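Local coordinates for prephenate dehydratase (Arthrobacter aurescens, PDB 3MWB), which probably catalyses the conversion of prephenate to phenylpyruvate, releasing water and carbon dioxide, in the biosynthesis of phenylalanine, at residues G13-F18 with R34-N39; I83-V88 with V181-L186; V93-P98 with A154-L159; V205-E210 with P272-L277. All blocks are in the same frame, centred on the assembly; numbering follows the deposited sequence.

Contact 1 (G13-F18 with R34-N39)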
loop_
_atom_site.group_PDB
_atom_site.type_symbol
_atom_site.label_atom_id
_atom_site.label_comp_id
_atom_site.label_asym_id
_atom_site.label_seq_id
_atom_site.Cartn_x
_atom_site.Cartn_y
_atom_site.Cartn_z
ATOM N N GLY A 13 -9.878 -13.139 40.408
ATOM C CA GLY A 13 -10.802 -13.693 41.379
ATOM C C GLY A 13 -12.121 -12.954 41.369
ATOM O O GLY A 13 -12.339 -12.073 40.521
ATOM N N PRO A 14 -13.009 -13.294 42.319
ATOM C CA PRO A 14 -12.751 -14.274 43.371
ATOM C C PRO A 14 -12.886 -15.734 42.893
ATOM O O PRO A 14 -12.991 -15.990 41.704
ATOM C CB PRO A 14 -13.807 -13.925 44.436
ATOM C CG PRO A 14 -14.951 -13.275 43.646
ATOM C CD PRO A 14 -14.399 -12.800 42.329
ATOM N N GLN A 15 -12.859 -16.685 43.825
ATOM C CA GLN A 15 -13.058 -18.087 43.470
ATOM C C GLN A 15 -14.481 -18.299 42.922
ATOM O O GLN A 15 -15.413 -17.556 43.256
ATOM C CB GLN A 15 -12.720 -19.016 44.654
ATOM C CG GLN A 15 -11.216 -19.010 45.010
ATOM C CD GLN A 15 -10.797 -20.071 46.032
ATOM O OE1 GLN A 15 -11.635 -20.692 46.688
ATOM N NE2 GLN A 15 -9.480 -20.276 46.168
ATOM N N GLY A 16 -14.639 -19.275 42.030
ATOM C CA GLY A 16 -15.976 -19.632 41.528
ATOM C C GLY A 16 -16.479 -18.845 40.330
ATOM O O GLY A 16 -17.594 -19.100 39.819
ATOM N N THR A 17 -15.667 -17.890 39.874
ATOM C CA THR A 17 -15.963 -17.146 38.644
ATOM C C THR A 17 -15.773 -18.021 37.406
ATOM O O THR A 17 -15.230 -19.130 37.476
ATOM C CB THR A 17 -15.032 -15.911 38.490
ATOM O OG1 THR A 17 -13.669 -16.330 38.645
ATOM C CG2 THR A 17 -15.341 -14.850 39.566
ATOM N N PHE A 18 -16.213 -17.505 36.258
ATOM C CA PHE A 18 -15.906 -18.128 34.982
ATOM C C PHE A 18 -14.394 -18.212 34.748
ATOM O O PHE A 18 -13.900 -19.181 34.178
ATOM C CB PHE A 18 -16.616 -17.372 33.843
ATOM C CG PHE A 18 -18.077 -17.649 33.791
ATOM C CD1 PHE A 18 -18.965 -16.955 34.632
ATOM C CD2 PHE A 18 -18.571 -18.654 32.960
ATOM C CE1 PHE A 18 -20.339 -17.244 34.607
ATOM C CE2 PHE A 18 -19.937 -18.948 32.925
ATOM C CZ PHE A 18 -20.822 -18.234 33.747
ATOM N N ARG A 34 -3.860 -22.525 43.174
ATOM C CA ARG A 34 -4.586 -21.485 42.441
ATOM C C ARG A 34 -4.918 -20.319 43.368
ATOM O O ARG A 34 -5.689 -20.447 44.308
ATOM C CB ARG A 34 -5.843 -22.049 41.762
ATOM C CG ARG A 34 -5.582 -23.278 40.905
ATOM C CD ARG A 34 -6.858 -23.858 40.297
ATOM N NE ARG A 34 -7.910 -24.128 41.283
ATOM C CZ ARG A 34 -7.973 -25.213 42.057
ATOM N NH1 ARG A 34 -7.053 -26.169 41.975
ATOM N NH2 ARG A 34 -8.981 -25.347 42.912
ATOM N N ILE A 35 -4.318 -19.176 43.073
ATOM C CA ILE A 35 -4.450 -17.973 43.890
ATOM C C ILE A 35 -5.405 -16.978 43.226
ATOM O O ILE A 35 -5.109 -16.478 42.135
ATOM C CB ILE A 35 -3.084 -17.284 44.075
ATOM C CG1 ILE A 35 -2.044 -18.262 44.636
ATOM C CG2 ILE A 35 -3.216 -16.039 44.956
ATOM C CD1 ILE A 35 -2.458 -18.890 45.923
ATOM N N PRO A 36 -6.547 -16.680 43.874
ATOM C CA PRO A 36 -7.406 -15.644 43.284
ATOM C C PRO A 36 -6.867 -14.253 43.576
ATOM O O PRO A 36 -6.379 -13.997 44.680
ATOM C CB PRO A 36 -8.739 -15.831 44.011
ATOM C CG PRO A 36 -8.360 -16.414 45.330
ATOM C CD PRO A 36 -7.154 -17.282 45.080
ATOM N N CYS A 37 -6.934 -13.369 42.592
ATOM C CA CYS A 37 -6.426 -12.018 42.780
ATOM C C CYS A 37 -7.535 -11.031 42.510
ATOM O O CYS A 37 -8.419 -11.300 41.709
ATOM C CB CYS A 37 -5.225 -11.742 41.879
ATOM S SG CYS A 37 -3.809 -12.750 42.280
ATOM N N THR A 38 -7.460 -9.895 43.199
ATOM C CA THR A 38 -8.448 -8.818 43.128
ATOM C C THR A 38 -8.696 -8.349 41.696
ATOM O O THR A 38 -9.840 -8.142 41.292
ATOM C CB THR A 38 -7.962 -7.583 43.933
ATOM O OG1 THR A 38 -7.823 -7.924 45.318
ATOM C CG2 THR A 38 -8.946 -6.450 43.809
ATOM N N ASN A 39 -7.613 -8.131 40.953
ATOM C CA ASN A 39 -7.724 -7.641 39.582
ATOM C C ASN A 39 -6.670 -8.234 38.665
ATOM O O ASN A 39 -5.778 -8.967 39.111
ATOM C CB ASN A 39 -7.760 -6.089 39.537
ATOM C CG ASN A 39 -6.564 -5.447 40.197
ATOM O OD1 ASN A 39 -5.456 -5.964 40.136
ATOM N ND2 ASN A 39 -6.782 -4.293 40.834
HETATM O O HOH W 1 -12.070 -9.543 41.154
#
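Gly13 packs tightly on Pro36 and Cys37 where the loop after strand 8-12 runs beside the end of strand 33-37. Gly13 N donates to Cys37 O at 2.7 Å. The N-H...O angle is 160°. Gly13 CA rests on Pro36 CB at 4.0 Å. A CB on Gly13 would point at Pro36 CB and come too close to it, so the absence of a side chain lets the two backbones approach. A cis peptide bond leads into Pro14, whose CB points away from Pro36.

Strand 8-12, helix 18-23 and strand 33-37 form a beta-alpha-beta crossover between parallel neighbours of one sheet. The 13-18 loop is its first connection. A type II turn from Pro14 to Thr17 brings the chain to the helix, with Thr17 as N-cap. Gly16 has a positive phi of 87°, which suits glycine.

The outer side is looser. Gln15 crosses the Pro36 ring obliquely, with CG 3.9 Å from Pro36 CG and NE2 3.9 Å from Pro36 CD. Gln15 is exposed and was modelled in two conformers, so the place of its amide is not firm. At the other end, a water donates to Gly13 O and to Thr38 O, each at 2.6 Å. It bridges the two carbonyls next to the direct bond from Gly13 N. Thr38 also packs on Tyr131 of a second subunit.

Contact 2 (I83-V88 with V181-L186)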
loop_
_atom_site.group_PDB
_atom_site.type_symbol
_atom_site.label_atom_id
_atom_site.label_comp_id
_atom_site.label_asym_id
_atom_site.label_seq_id
_atom_site.Cartn_x
_atom_site.Cartn_y
_atom_site.Cartn_z
ATOM N N ILE A 83 1.528 -18.269 27.053
ATOM C CA ILE A 83 1.952 -19.653 26.801
ATOM C C ILE A 83 0.790 -20.578 26.393
ATOM O O ILE A 83 1.009 -21.677 25.898
ATOM C CB ILE A 83 2.679 -20.225 28.025
ATOM C CG1 ILE A 83 1.720 -20.357 29.222
ATOM C CG2 ILE A 83 3.862 -19.325 28.399
ATOM C CD1 ILE A 83 2.403 -20.984 30.510
ATOM N N ARG A 84 -0.442 -20.116 26.615
ATOM C CA ARG A 84 -1.646 -20.889 26.333
ATOM C C ARG A 84 -2.825 -19.962 26.187
ATOM O O ARG A 84 -2.900 -18.923 26.856
ATOM C CB ARG A 84 -1.953 -21.865 27.449
ATOM C CG ARG A 84 -3.206 -22.713 27.199
ATOM C CD ARG A 84 -3.504 -23.621 28.388
ATOM N NE ARG A 84 -2.506 -24.668 28.493
ATOM C CZ ARG A 84 -2.621 -25.869 27.934
ATOM N NH1 ARG A 84 -3.701 -26.175 27.219
ATOM N NH2 ARG A 84 -1.650 -26.753 28.082
ATOM N N GLU A 85 -3.751 -20.342 25.317
ATOM C CA GLU A 85 -5.015 -19.647 25.242
ATOM C C GLU A 85 -6.115 -20.684 25.483
ATOM O O GLU A 85 -5.912 -21.864 25.237
ATOM C CB GLU A 85 -5.150 -18.911 23.897
ATOM C CG GLU A 85 -5.317 -19.793 22.675
ATOM C CD GLU A 85 -5.913 -19.037 21.475
ATOM O OE1 GLU A 85 -6.057 -17.796 21.536
ATOM O OE2 GLU A 85 -6.218 -19.688 20.462
ATOM N N ALA A 86 -7.248 -20.234 26.008
ATOM C CA ALA A 86 -8.422 -21.089 26.203
ATOM C C ALA A 86 -9.692 -20.413 25.698
ATOM O O ALA A 86 -9.890 -19.200 25.870
ATOM C CB ALA A 86 -8.571 -21.442 27.654
ATOM N N LEU A 87 -10.552 -21.206 25.073
ATOM C CA LEU A 87 -11.844 -20.720 24.632
ATOM C C LEU A 87 -12.881 -21.540 25.377
ATOM O O LEU A 87 -13.098 -22.716 25.037
ATOM C CB LEU A 87 -12.006 -20.897 23.125
ATOM C CG LEU A 87 -11.447 -19.793 22.241
ATOM C CD1 LEU A 87 -11.362 -20.275 20.780
ATOM C CD2 LEU A 87 -12.283 -18.524 22.354
ATOM N N VAL A 88 -13.488 -20.931 26.400
ATOM C CA VAL A 88 -14.384 -21.635 27.318
ATOM C C VAL A 88 -15.852 -21.271 27.092
ATOM O O VAL A 88 -16.228 -20.130 27.328
ATOM C CB VAL A 88 -14.014 -21.350 28.802
ATOM C CG1 VAL A 88 -14.934 -22.129 29.756
ATOM C CG2 VAL A 88 -12.528 -21.683 29.070
ATOM N N VAL A 181 -18.606 -17.763 24.207
ATOM C CA VAL A 181 -17.357 -18.277 24.781
ATOM C C VAL A 181 -16.533 -17.115 25.266
ATOM O O VAL A 181 -16.626 -16.027 24.712
ATOM C CB VAL A 181 -16.505 -19.073 23.763
ATOM C CG1 VAL A 181 -17.238 -20.354 23.289
ATOM C CG2 VAL A 181 -16.110 -18.186 22.561
ATOM N N THR A 182 -15.736 -17.353 26.308
ATOM C CA THR A 182 -14.756 -16.378 26.758
ATOM C C THR A 182 -13.367 -16.839 26.337
ATOM O O THR A 182 -13.026 -18.021 26.455
ATOM C CB THR A 182 -14.817 -16.194 28.298
ATOM O OG1 THR A 182 -16.136 -15.781 28.667
ATOM C CG2 THR A 182 -13.788 -15.127 28.789
ATOM N N ARG A 183 -12.577 -15.913 25.820
ATOM C CA ARG A 183 -11.207 -16.208 25.500
ATOM C C ARG A 183 -10.349 -15.761 26.674
ATOM O O ARG A 183 -10.485 -14.632 27.169
ATOM C CB ARG A 183 -10.799 -15.508 24.218
ATOM C CG ARG A 183 -9.570 -16.112 23.554
ATOM C CD ARG A 183 -9.232 -15.417 22.248
ATOM N NE ARG A 183 -7.808 -15.592 22.058
ATOM C CZ ARG A 183 -6.904 -14.626 22.030
ATOM N NH1 ARG A 183 -7.242 -13.348 22.065
ATOM N NH2 ARG A 183 -5.652 -14.961 21.893
ATOM N N PHE A 184 -9.514 -16.678 27.144
ATOM C CA PHE A 184 -8.565 -16.408 28.211
ATOM C C PHE A 184 -7.138 -16.600 27.697
ATOM O O PHE A 184 -6.917 -17.317 26.719
ATOM C CB PHE A 184 -8.786 -17.382 29.389
ATOM C CG PHE A 184 -10.138 -17.266 30.051
ATOM C CD1 PHE A 184 -11.238 -18.002 29.568
ATOM C CD2 PHE A 184 -10.305 -16.467 31.182
ATOM C CE1 PHE A 184 -12.489 -17.924 30.189
ATOM C CE2 PHE A 184 -11.546 -16.365 31.818
ATOM C CZ PHE A 184 -12.649 -17.107 31.322
ATOM N N ILE A 185 -6.175 -15.993 28.387
ATOM C CA ILE A 185 -4.764 -16.234 28.114
ATOM C C ILE A 185 -4.035 -16.570 29.408
ATOM O O ILE A 185 -4.371 -16.073 30.486
ATOM C CB ILE A 185 -4.063 -15.045 27.356
ATOM C CG1 ILE A 185 -4.320 -13.709 28.071
ATOM C CG2 ILE A 185 -4.496 -15.019 25.894
ATOM C CD1 ILE A 185 -3.504 -12.533 27.555
ATOM N N LEU A 186 -3.062 -17.457 29.301
ATOM C CA LEU A 186 -2.223 -17.828 30.438
ATOM C C LEU A 186 -0.857 -17.200 30.203
ATOM O O LEU A 186 -0.211 -17.469 29.211
ATOM C CB LEU A 186 -2.090 -19.354 30.533
ATOM C CG LEU A 186 -1.423 -19.984 31.763
ATOM C CD1 LEU A 186 -2.241 -19.751 33.046
ATOM C CD2 LEU A 186 -1.236 -21.495 31.522
#
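Glu85 and Arg183 meet diagonally across neighbouring antiparallel strands of the five-stranded mixed sheet in the prephenate dehydratase domain, whose fold resembles that of periplasmic binding proteins. Strand 81-89 is outermost in this chain and 181-188 lies next to it.

Six backbone hydrogen bonds join the strands. Ala86 and Phe184 exchange two, as do Val88 and Thr182. Ile83 N donates to Leu186 O, and Leu186 N to Arg84 O.

The charged contact is a salt bridge. Arg183 approaches side-on and gives both NE and NH2 to Glu85 OE1, each at 2.9 Å. OE1 lies nearly in the guanidinium plane, while the carboxylate is turned 73° from it. Lys201 also bridges to OE1, and Ala283 N bonds to OE2. An alanine at Arg183 lacks NE, NH2 and CG, and would probably leave Glu85 OE1 without two of its donors and Leu87 CD2 without part of its packing.

Apolar contacts add to these. Leu87 CD2 touches Arg183 CG and Val181 CG2, each at 3.8 Å. Ile83 CD1 lies 3.8 Å from Leu186 CD2. On the face that Val88 shares with Phe184, Val88 CG2 approaches the ring obliquely, 3.9 Å from Phe184 CE1.

Contact 3 (V93-P98 with A154-L159)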
loop_
_atom_site.group_PDB
_atom_site.type_symbol
_atom_site.label_atom_id
_atom_site.label_comp_id
_atom_site.label_asym_id
_atom_site.label_seq_id
_atom_site.Cartn_x
_atom_site.Cartn_y
_atom_site.Cartn_z
ATOM N N VAL A 93 -26.276 -20.532 35.135
ATOM C CA VAL A 93 -27.282 -21.125 35.994
ATOM C C VAL A 93 -27.916 -20.044 36.870
ATOM O O VAL A 93 -27.264 -19.047 37.235
ATOM C CB VAL A 93 -26.736 -22.282 36.873
ATOM C CG1 VAL A 93 -26.236 -23.436 36.003
ATOM C CG2 VAL A 93 -25.650 -21.807 37.808
ATOM N N LEU A 94 -29.193 -20.258 37.193
ATOM C CA LEU A 94 -29.912 -19.432 38.146
ATOM C C LEU A 94 -29.911 -20.150 39.483
ATOM O O LEU A 94 -30.304 -21.322 39.578
ATOM C CB LEU A 94 -31.359 -19.155 37.680
ATOM C CG LEU A 94 -32.195 -18.284 38.646
ATOM C CD1 LEU A 94 -31.793 -16.811 38.570
ATOM C CD2 LEU A 94 -33.685 -18.452 38.381
ATOM N N VAL A 95 -29.488 -19.438 40.517
ATOM C CA VAL A 95 -29.133 -20.058 41.776
ATOM C C VAL A 95 -29.867 -19.366 42.936
ATOM O O VAL A 95 -30.149 -18.167 42.876
ATOM C CB VAL A 95 -27.564 -20.088 41.915
ATOM C CG1 VAL A 95 -27.021 -18.989 42.821
ATOM C CG2 VAL A 95 -27.075 -21.441 42.329
ATOM N N ALA A 96 -30.223 -20.139 43.958
ATOM C CA ALA A 96 -30.917 -19.617 45.150
ATOM C C ALA A 96 -30.737 -20.565 46.331
ATOM O O ALA A 96 -30.291 -21.701 46.157
ATOM C CB ALA A 96 -32.400 -19.395 44.859
ATOM N N ARG A 97 -31.066 -20.098 47.535
ATOM C CA ARG A 97 -31.011 -20.957 48.712
ATOM C C ARG A 97 -32.099 -22.035 48.604
ATOM O O ARG A 97 -33.118 -21.812 47.935
ATOM C CB ARG A 97 -31.178 -20.124 49.990
ATOM N N PRO A 98 -31.877 -23.212 49.232
ATOM C CA PRO A 98 -32.887 -24.280 49.274
ATOM C C PRO A 98 -34.256 -23.810 49.793
ATOM O O PRO A 98 -34.331 -23.038 50.756
ATOM C CB PRO A 98 -32.277 -25.299 50.243
ATOM C CG PRO A 98 -30.817 -25.110 50.115
ATOM C CD PRO A 98 -30.628 -23.625 49.908
ATOM N N ALA A 154 -29.262 -15.527 42.182
ATOM C CA ALA A 154 -28.063 -15.067 41.473
ATOM C C ALA A 154 -27.882 -15.837 40.157
ATOM O O ALA A 154 -28.399 -16.940 39.995
ATOM C CB ALA A 154 -26.825 -15.197 42.353
ATOM N N ILE A 155 -27.184 -15.217 39.214
ATOM C CA ILE A 155 -26.836 -15.852 37.962
ATOM C C ILE A 155 -25.331 -15.991 37.961
ATOM O O ILE A 155 -24.600 -15.005 38.107
ATOM C CB ILE A 155 -27.311 -15.029 36.751
ATOM C CG1 ILE A 155 -28.841 -14.930 36.759
ATOM C CG2 ILE A 155 -26.834 -15.675 35.461
ATOM C CD1 ILE A 155 -29.403 -13.961 35.724
ATOM N N CYS A 156 -24.877 -17.230 37.811
ATOM C CA CYS A 156 -23.479 -17.543 38.005
ATOM C C CYS A 156 -23.064 -18.755 37.167
ATOM O O CYS A 156 -23.864 -19.273 36.382
ATOM C CB CYS A 156 -23.242 -17.819 39.487
ATOM S SG CYS A 156 -24.244 -19.182 40.092
ATOM N N ALA A 157 -21.823 -19.195 37.365
ATOM C CA ALA A 157 -21.263 -20.388 36.717
ATOM C C ALA A 157 -21.738 -21.691 37.364
ATOM O O ALA A 157 -22.063 -21.717 38.558
ATOM C CB ALA A 157 -19.714 -20.326 36.730
ATOM N N PRO A 158 -21.803 -22.780 36.577
ATOM C CA PRO A 158 -22.045 -24.085 37.189
ATOM C C PRO A 158 -21.002 -24.442 38.259
ATOM O O PRO A 158 -21.343 -25.114 39.230
ATOM C CB PRO A 158 -21.960 -25.051 35.998
ATOM C CG PRO A 158 -22.436 -24.235 34.852
ATOM C CD PRO A 158 -21.865 -22.854 35.104
ATOM N N LEU A 159 -19.760 -23.972 38.090
ATOM C CA LEU A 159 -18.686 -24.233 39.056
ATOM C C LEU A 159 -19.119 -23.944 40.495
ATOM O O LEU A 159 -19.069 -24.831 41.347
ATOM C CB LEU A 159 -17.405 -23.442 38.721
ATOM C CG LEU A 159 -16.263 -23.501 39.760
ATOM C CD1 LEU A 159 -15.831 -24.945 40.066
ATOM C CD2 LEU A 159 -15.046 -22.663 39.353
#
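Val93 pairs with Cys156, and Val95 with Ala154, each through two reciprocal backbone hydrogen bonds. The short strands are antiparallel but strongly twisted, their directions 136° apart. Leu94 and Ile155 form the non-hydrogen-bonded pair between them.

The side chains of Val93, Val95, Ala154 and Cys156 share one face of the sheet. The thiol of Cys156 touches both valines. With chi1 at 59°, SG lies between the backbone N and the carbonyl carbon, and it reaches Val93 CG2 at 3.8 Å and Val95 CB at 3.9 Å. Val93 uses its two methyls differently. CG2 lies against the backbone of the opposite segment, 3.4 Å from Cys156 O and near Ala157 O. CG1 reaches the ring of Pro158 at CG, at 4.1 Å, where helix 158-163 begins. Val95 has an unstaggered chi1 of 101°, which places CG1 3.8 Å from Ala154 CB. Helix 137-143 packs on this face through Ala141 and Ser140.

On the other face, Leu94 CD1 touches Ile155 CG1 at 3.9 Å and lies 3.7 Å from Ala154 O. Leu170 and Ala171 of strand 168-171 touch Leu94, and Phe92 touches Ile155.

Ala161 and Leu167, magnesium-binding residues in a structure of this protein, have side chains about 4 Å from that of Val95; no magnesium is bound to this chain. Strands 93-96 and 153-156 are inner neighbours in the second five-stranded mixed sheet of a two-lobed domain of the periplasmic-binding-protein type.

Contact 4 (V205-E210 with P272-L277)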
loop_
_atom_site.group_PDB
_atom_site.type_symbol
_atom_site.label_atom_id
_atom_site.label_comp_id
_atom_site.label_asym_id
_atom_site.label_seq_id
_atom_site.Cartn_x
_atom_site.Cartn_y
_atom_site.Cartn_z
ATOM N N VAL A 205 2.629 -6.327 20.778
ATOM C CA VAL A 205 2.096 -5.008 21.063
ATOM C C VAL A 205 3.013 -4.018 20.391
ATOM O O VAL A 205 4.219 -4.010 20.670
ATOM C CB VAL A 205 2.006 -4.724 22.593
ATOM C CG1 VAL A 205 1.710 -3.204 22.845
ATOM C CG2 VAL A 205 0.949 -5.618 23.239
ATOM N N VAL A 206 2.461 -3.214 19.484
ATOM C CA VAL A 206 3.269 -2.287 18.676
ATOM C C VAL A 206 2.910 -0.839 19.006
ATOM O O VAL A 206 1.794 -0.383 18.715
ATOM C CB VAL A 206 3.126 -2.552 17.138
ATOM C CG1 VAL A 206 4.126 -1.713 16.322
ATOM C CG2 VAL A 206 3.259 -4.074 16.834
ATOM N N PRO A 207 3.864 -0.117 19.621
ATOM C CA PRO A 207 3.716 1.307 19.881
ATOM C C PRO A 207 3.760 2.075 18.565
ATOM O O PRO A 207 4.587 1.787 17.697
ATOM C CB PRO A 207 4.950 1.647 20.735
ATOM C CG PRO A 207 5.410 0.334 21.298
ATOM C CD PRO A 207 5.094 -0.666 20.217
ATOM N N LEU A 208 2.862 3.033 18.412
ATOM C CA LEU A 208 2.894 3.928 17.275
ATOM C C LEU A 208 3.955 5.015 17.483
ATOM O O LEU A 208 3.882 5.775 18.453
ATOM C CB LEU A 208 1.507 4.545 17.075
ATOM C CG LEU A 208 1.261 5.403 15.844
ATOM C CD1 LEU A 208 1.363 4.588 14.556
ATOM C CD2 LEU A 208 -0.090 6.037 15.962
ATOM N N PRO A 209 4.938 5.117 16.564
ATOM C CA PRO A 209 5.968 6.147 16.718
ATOM C C PRO A 209 5.489 7.539 16.331
ATOM O O PRO A 209 5.898 8.519 16.949
ATOM C CB PRO A 209 7.071 5.697 15.752
ATOM C CG PRO A 209 6.724 4.278 15.373
ATOM C CD PRO A 209 5.235 4.208 15.445
ATOM N N GLU A 210 4.630 7.608 15.319
ATOM C CA GLU A 210 4.212 8.865 14.704
ATOM C C GLU A 210 2.811 8.702 14.167
ATOM O O GLU A 210 2.532 7.735 13.457
ATOM C CB GLU A 210 5.141 9.223 13.542
ATOM C CG GLU A 210 6.458 9.883 13.940
ATOM C CD GLU A 210 7.413 10.004 12.761
ATOM O OE1 GLU A 210 7.140 10.814 11.837
ATOM O OE2 GLU A 210 8.441 9.286 12.766
ATOM N N PRO A 272 10.965 0.185 17.342
ATOM C CA PRO A 272 11.919 -0.603 18.149
ATOM C C PRO A 272 11.437 -0.985 19.560
ATOM O O PRO A 272 11.989 -1.917 20.168
ATOM C CB PRO A 272 13.152 0.316 18.243
ATOM C CG PRO A 272 13.036 1.245 17.098
ATOM C CD PRO A 272 11.569 1.433 16.832
ATOM N N ALA A 273 10.437 -0.280 20.093
ATOM C CA ALA A 273 9.877 -0.666 21.381
ATOM C C ALA A 273 8.761 -1.715 21.290
ATOM O O ALA A 273 8.050 -1.930 22.265
ATOM C CB ALA A 273 9.410 0.573 22.189
ATOM N N THR A 274 8.603 -2.364 20.136
ATOM C CA THR A 274 7.633 -3.473 19.985
ATOM C C THR A 274 7.849 -4.549 21.060
ATOM O O THR A 274 8.992 -4.918 21.362
ATOM C CB THR A 274 7.682 -4.080 18.554
ATOM O OG1 THR A 274 7.172 -3.117 17.626
ATOM C CG2 THR A 274 6.841 -5.339 18.436
ATOM N N ARG A 275 6.749 -5.022 21.649
ATOM C CA ARG A 275 6.819 -6.057 22.660
ATOM C C ARG A 275 6.373 -7.364 22.027
ATOM O O ARG A 275 5.340 -7.430 21.335
ATOM C CB ARG A 275 5.910 -5.734 23.839
ATOM C CG ARG A 275 6.267 -4.458 24.580
ATOM C CD ARG A 275 5.179 -4.088 25.556
ATOM N NE ARG A 275 5.085 -5.006 26.697
ATOM C CZ ARG A 275 5.719 -4.831 27.860
ATOM N NH1 ARG A 275 6.512 -3.793 28.044
ATOM N NH2 ARG A 275 5.563 -5.705 28.845
ATOM N N PHE A 276 7.166 -8.396 22.261
ATOM C CA PHE A 276 6.789 -9.735 21.832
ATOM C C PHE A 276 6.043 -10.444 22.968
ATOM O O PHE A 276 6.579 -10.593 24.082
ATOM C CB PHE A 276 8.014 -10.530 21.373
ATOM C CG PHE A 276 7.693 -11.939 20.938
ATOM C CD1 PHE A 276 7.108 -12.195 19.693
ATOM C CD2 PHE A 276 7.993 -13.013 21.776
ATOM C CE1 PHE A 276 6.818 -13.477 19.288
ATOM C CE2 PHE A 276 7.705 -14.308 21.372
ATOM C CZ PHE A 276 7.119 -14.543 20.130
ATOM N N LEU A 277 4.810 -10.876 22.674
ATOM C CA LEU A 277 3.920 -11.513 23.679
ATOM C C LEU A 277 3.721 -13.035 23.483
ATOM O O LEU A 277 2.804 -13.647 24.029
ATOM C CB LEU A 277 2.574 -10.783 23.722
ATOM C CG LEU A 277 2.394 -9.544 24.610
ATOM C CD1 LEU A 277 2.552 -9.949 26.068
ATOM C CD2 LEU A 277 3.374 -8.453 24.272
#
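Val205 and Arg275 form an antiparallel hydrogen-bonded pair: Arg275 N donates to Val205 O at 2.9 Å and Val205 N to Arg275 O at 3.0 Å. On the face these two share, Val205 CG2 meets Leu277 CD2 at 3.9 Å. Arg275 NH1 bonds to Gly77 O, in the loop between helix 67-73 and strand 81-89.

Strands 200-207 and 275-281 are the first and last of the ACT domain, a beta-alpha-beta-beta-alpha-beta fold whose four antiparallel strands run in the order 2-3-1-4.

Val206 and Thr274 lie side by side and point the same way, with Val206 CG1 3.6 Å from Thr274 OG1. That hydroxyl, anti to its carbonyl carbon (chi1 -69°), bonds to Ser271 O. Trp305 of another subunit packs on Thr274. The Pro207 ring leans on the opposite backbone: CG is 3.6 Å from Ala273 O and CD 3.8 Å from Thr274 CA. An alanine at Pro207 would probably open a gap beside Ala273, since CG and CD make these contacts. Just beyond, Leu208 touches the bound phenylalanine, packing on Tyr245 and Phe247 of the same pocket.

Overall arrangement
Along the chain contact 1 comes first, contact 3 is nested inside the loop closed by contact 2, and contact 4 comes last. Contacts 1 and 2 reach the same five-stranded sheet, with centres about 15 Å apart, and touch through Phe18 and Phe184. Contact 3 lies in the second sheet, yet its 154-159 segment packs on the loop of contact 1: Phe18 and Gly16 meet Ala157 and Leu159. Contacts 1 and 3 thus meet where the two lobes of the dehydratase domain adjoin. Contact 4 belongs to the ACT domain, its centre about 43 Å from that of contact 3. Strand 181-188 leads on to strand 200-207, linking the putative catalytic domain to the phenylalanine-binding one.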